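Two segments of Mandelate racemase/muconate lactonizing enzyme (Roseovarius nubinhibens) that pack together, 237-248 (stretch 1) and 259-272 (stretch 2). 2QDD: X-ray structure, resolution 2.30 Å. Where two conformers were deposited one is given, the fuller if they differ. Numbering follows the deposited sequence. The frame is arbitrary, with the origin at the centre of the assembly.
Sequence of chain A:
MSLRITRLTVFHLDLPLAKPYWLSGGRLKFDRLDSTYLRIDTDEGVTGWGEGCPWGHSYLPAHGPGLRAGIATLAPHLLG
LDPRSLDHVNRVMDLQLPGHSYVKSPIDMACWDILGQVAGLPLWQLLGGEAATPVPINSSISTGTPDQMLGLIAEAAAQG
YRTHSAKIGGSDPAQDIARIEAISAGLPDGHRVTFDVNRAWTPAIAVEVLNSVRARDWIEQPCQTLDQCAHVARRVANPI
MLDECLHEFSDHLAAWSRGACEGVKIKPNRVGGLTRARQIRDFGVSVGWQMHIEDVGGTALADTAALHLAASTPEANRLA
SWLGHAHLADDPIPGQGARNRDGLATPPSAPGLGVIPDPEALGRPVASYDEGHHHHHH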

# COMPACT_ATOMS: atom_id res chain seq x y z
N ALA A 237 -15.88 0.08 -15.76
CA ALA A 237 -15.05 -0.22 -16.94
C ALA A 237 -14.84 0.96 -17.91
O ALA A 237 -14.12 0.81 -18.91
CB ALA A 237 -15.61 -1.43 -17.67
N ASN A 238 -15.46 2.11 -17.62
CA ASN A 238 -15.40 3.31 -18.48
C ASN A 238 -14.17 4.17 -18.19
O ASN A 238 -13.72 4.21 -17.04
CB ASN A 238 -16.62 4.19 -18.24
CG ASN A 238 -17.90 3.57 -18.74
OD1 ASN A 238 -18.42 2.63 -18.14
ND2 ASN A 238 -18.43 4.10 -19.84
N PRO A 239 -13.65 4.88 -19.21
CA PRO A 239 -12.71 5.99 -18.98
C PRO A 239 -13.34 7.12 -18.16
O PRO A 239 -14.47 7.52 -18.42
CB PRO A 239 -12.40 6.49 -20.41
CG PRO A 239 -12.73 5.37 -21.31
CD PRO A 239 -13.90 4.68 -20.65
N ILE A 240 -12.59 7.63 -17.18
CA ILE A 240 -13.09 8.68 -16.29
C ILE A 240 -12.35 9.99 -16.54
O ILE A 240 -11.12 10.04 -16.52
CB ILE A 240 -13.10 8.24 -14.79
CG1 ILE A 240 -14.41 7.51 -14.47
CG2 ILE A 240 -12.98 9.44 -13.84
CD1 ILE A 240 -14.25 6.03 -14.31
N MET A 241 -13.13 11.04 -16.79
CA MET A 241 -12.62 12.40 -16.98
C MET A 241 -12.93 13.21 -15.73
O MET A 241 -14.09 13.30 -15.31
CB MET A 241 -13.31 13.01 -18.21
CG MET A 241 -13.12 14.51 -18.43
SD MET A 241 -11.72 14.98 -19.46
CE MET A 241 -11.73 13.75 -20.77
N LEU A 242 -11.90 13.79 -15.12
CA LEU A 242 -12.10 14.68 -13.97
C LEU A 242 -12.08 16.14 -14.37
O LEU A 242 -11.51 16.49 -15.41
CB LEU A 242 -11.06 14.41 -12.89
CG LEU A 242 -11.08 13.03 -12.24
CD1 LEU A 242 -9.99 12.96 -11.20
CD2 LEU A 242 -12.43 12.70 -11.62
N ASP A 243 -12.70 16.99 -13.55
CA ASP A 243 -12.91 18.41 -13.88
C ASP A 243 -12.99 19.25 -12.61
O ASP A 243 -11.99 19.81 -12.17
CB ASP A 243 -14.16 18.57 -14.76
CG ASP A 243 -14.38 20.02 -15.25
OD1 ASP A 243 -13.47 20.87 -15.13
OD2 ASP A 243 -15.49 20.30 -15.76
N GLU A 244 -14.17 19.32 -12.00
CA GLU A 244 -14.47 20.35 -11.00
C GLU A 244 -13.77 20.16 -9.65
O GLU A 244 -13.63 21.12 -8.90
CB GLU A 244 -15.98 20.47 -10.79
CG GLU A 244 -16.73 21.05 -11.99
CD GLU A 244 -17.26 19.98 -12.94
OE1 GLU A 244 -16.88 18.80 -12.79
OE2 GLU A 244 -18.07 20.31 -13.83
N CYS A 245 -13.32 18.94 -9.35
CA CYS A 245 -12.63 18.66 -8.09
C CYS A 245 -11.16 19.07 -8.10
O CYS A 245 -10.48 18.99 -7.07
CB CYS A 245 -12.78 17.18 -7.68
SG CYS A 245 -12.15 15.96 -8.87
N LEU A 246 -10.67 19.53 -9.25
CA LEU A 246 -9.25 19.80 -9.43
C LEU A 246 -8.93 21.29 -9.36
O LEU A 246 -8.96 22.00 -10.36
CB LEU A 246 -8.77 19.23 -10.77
CG LEU A 246 -8.98 17.74 -11.07
CD1 LEU A 246 -8.96 17.56 -12.56
CD2 LEU A 246 -7.91 16.89 -10.40
N HIS A 247 -8.62 21.77 -8.17
CA HIS A 247 -8.52 23.21 -7.93
C HIS A 247 -7.09 23.72 -8.09
O HIS A 247 -6.89 24.89 -8.43
CB HIS A 247 -9.08 23.57 -6.55
CG HIS A 247 -10.53 23.22 -6.39
ND1 HIS A 247 -11.54 23.93 -7.00
CD2 HIS A 247 -11.13 22.23 -5.69
CE1 HIS A 247 -12.70 23.39 -6.68
NE2 HIS A 247 -12.49 22.36 -5.89
N GLU A 248 -6.12 22.85 -7.85
CA GLU A 248 -4.70 23.21 -7.94
C GLU A 248 -3.84 22.02 -8.37
O GLU A 248 -4.34 20.90 -8.50
CB GLU A 248 -4.20 23.80 -6.61
CG GLU A 248 -4.59 23.01 -5.36
CD GLU A 248 -4.31 23.78 -4.07
OE1 GLU A 248 -3.51 24.75 -4.10
OE2 GLU A 248 -4.89 23.41 -3.02
N GLY A 259 -4.55 6.79 -9.50
CA GLY A 259 -5.07 6.22 -10.75
C GLY A 259 -6.54 6.51 -11.01
O GLY A 259 -7.26 5.66 -11.53
N ALA A 260 -6.96 7.72 -10.66
CA ALA A 260 -8.38 8.07 -10.57
C ALA A 260 -9.02 8.37 -11.92
O ALA A 260 -10.25 8.38 -12.03
CB ALA A 260 -8.56 9.26 -9.65
N CYS A 261 -8.20 8.62 -12.93
CA CYS A 261 -8.68 9.15 -14.21
C CYS A 261 -7.74 8.83 -15.37
O CYS A 261 -6.58 8.46 -15.17
CB CYS A 261 -8.95 10.65 -14.11
SG CYS A 261 -7.52 11.70 -13.82
N GLU A 262 -8.26 8.96 -16.58
CA GLU A 262 -7.47 8.85 -17.81
C GLU A 262 -7.46 10.18 -18.57
O GLU A 262 -6.82 10.32 -19.61
CB GLU A 262 -8.05 7.74 -18.70
CG GLU A 262 -7.77 6.32 -18.21
CD GLU A 262 -8.79 5.81 -17.20
OE1 GLU A 262 -9.90 6.39 -17.10
OE2 GLU A 262 -8.48 4.83 -16.51
N GLY A 263 -8.21 11.14 -18.04
CA GLY A 263 -8.29 12.46 -18.62
C GLY A 263 -8.72 13.50 -17.61
O GLY A 263 -9.39 13.18 -16.62
N VAL A 264 -8.31 14.74 -17.85
CA VAL A 264 -8.82 15.91 -17.12
C VAL A 264 -9.31 17.02 -18.06
O VAL A 264 -8.84 17.14 -19.18
CB VAL A 264 -7.79 16.48 -16.08
CG1 VAL A 264 -7.29 15.39 -15.12
CG2 VAL A 264 -6.61 17.17 -16.78
N LYS A 265 -10.27 17.82 -17.58
CA LYS A 265 -10.53 19.15 -18.14
C LYS A 265 -9.64 20.18 -17.47
O LYS A 265 -9.47 20.15 -16.25
CB LYS A 265 -11.99 19.56 -17.94
CG LYS A 265 -12.97 18.77 -18.77
CD LYS A 265 -14.28 19.52 -18.91
CE LYS A 265 -15.06 19.04 -20.11
NZ LYS A 265 -16.48 19.47 -20.06
N ILE A 266 -9.08 21.09 -18.26
CA ILE A 266 -8.35 22.23 -17.71
C ILE A 266 -9.08 23.53 -18.02
O ILE A 266 -9.39 23.83 -19.18
CB ILE A 266 -6.89 22.30 -18.23
CG1 ILE A 266 -6.22 20.92 -18.16
CG2 ILE A 266 -6.08 23.32 -17.41
CD1 ILE A 266 -5.03 20.82 -19.05
N LYS A 267 -9.36 24.29 -16.97
CA LYS A 267 -10.09 25.55 -17.08
C LYS A 267 -9.37 26.62 -16.27
O LYS A 267 -9.31 26.52 -15.05
CB LYS A 267 -11.53 25.38 -16.58
CG LYS A 267 -12.35 24.40 -17.40
CD LYS A 267 -13.79 24.41 -17.00
CE LYS A 267 -14.45 23.14 -17.46
NZ LYS A 267 -15.87 23.10 -17.01
N PRO A 268 -8.82 27.64 -16.96
CA PRO A 268 -8.02 28.71 -16.34
C PRO A 268 -8.67 29.39 -15.13
O PRO A 268 -7.98 29.65 -14.14
CB PRO A 268 -7.83 29.71 -17.48
CG PRO A 268 -7.92 28.90 -18.71
CD PRO A 268 -8.93 27.83 -18.42
N ASN A 269 -9.98 29.65 -15.19
CA ASN A 269 -10.70 30.24 -14.07
C ASN A 269 -10.84 29.34 -12.84
O ASN A 269 -11.01 29.83 -11.73
CB ASN A 269 -12.06 30.80 -14.50
CG ASN A 269 -12.54 31.95 -13.59
OD1 ASN A 269 -13.40 31.76 -12.74
ND2 ASN A 269 -11.97 33.14 -13.78
N ARG A 270 -10.76 28.02 -13.04
CA ARG A 270 -10.66 27.08 -11.92
C ARG A 270 -9.24 26.99 -11.34
O ARG A 270 -9.07 26.93 -10.11
CB ARG A 270 -11.18 25.70 -12.32
CG ARG A 270 -11.11 24.64 -11.22
CD ARG A 270 -11.88 23.35 -11.53
NE ARG A 270 -11.87 22.94 -12.94
CZ ARG A 270 -10.85 22.35 -13.57
NH1 ARG A 270 -9.71 22.10 -12.95
NH2 ARG A 270 -10.99 22.01 -14.85
N VAL A 271 -8.22 26.99 -12.20
CA VAL A 271 -6.85 26.71 -11.76
C VAL A 271 -5.98 27.95 -11.51
O VAL A 271 -4.89 27.84 -10.94
CB VAL A 271 -6.11 25.70 -12.69
CG1 VAL A 271 -6.93 24.41 -12.82
CG2 VAL A 271 -5.83 26.30 -14.06
N GLY A 272 -6.45 29.12 -11.96
CA GLY A 272 -5.79 30.38 -11.62
C GLY A 272 -4.97 31.01 -12.72
O GLY A 272 -4.02 31.75 -12.45
O HOH W 1 -14.87 23.04 -14.08
O HOH W 2 -17.20 21.05 -18.05
O HOH W 3 -11.11 26.64 -7.97
O HOH W 4 -4.48 26.89 -8.39

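Two neighbouring parallel strands, 240-242 and 263-266, form the seam between the stretches, and a polar knot closes its C-terminal end; the two stretches bury 771 Å² between them, both sides summed. Leu242 sits between two partners: its N donates to Gly263 O (3.0 Å), and its O accepts from Lys265 N (2.8 Å). One step earlier, Ile240 O receives Glu262 N (3.1 Å), while the Glu262 side chain curls back so that its OE1 takes Ile240 N (3.0 Å), extending the ladder with a carboxylate where no backbone O of stretch 2 is in reach.

Side chains pack on both faces. On the face of Met241, Gly263 leaves room for Met241 CE, which would lie 3.0 Å from a CB on Gly263, a clash; the Met241 SD is 3.5 Å from Val264 C. On the other face, Leu242 lies against Cys261 (CG to CB, 3.7 Å) and reaches the small Ala260 (CD1 to CB, 4.3 Å). Val264 adds its CG1, which meets Leu246 CD1 at 3.7 Å, so branched aliphatic groups continue the packing beyond the strand.

After the strand, the chain turns from Asp243 to Leu246, and the long side chain of Arg270, with 97 Å² covered, the largest share of any residue here, fits against this turn. Asp243 O lies over one face of its guanidinium, while Leu246 O, near the plane at the edge, accepts from Arg270 NH1 (2.7 Å). Arg270 NH2 pairs with Asp243 OD1 (2.7 Å) in a salt bridge whose hydrogen bond is weak, and it also donates to Lys265 O (2.8 Å), tying the helix to its own strand. Asp243 OD2 makes a second salt bridge with Lys267 NZ (3.1 Å), so one buried carboxylate answers two cations. Water 1 joins the same three side chains, donating to Asp243 OD1 (2.8 Å) and accepting from Lys267 NZ (3.1 Å) and Arg270 NE (3.2 Å).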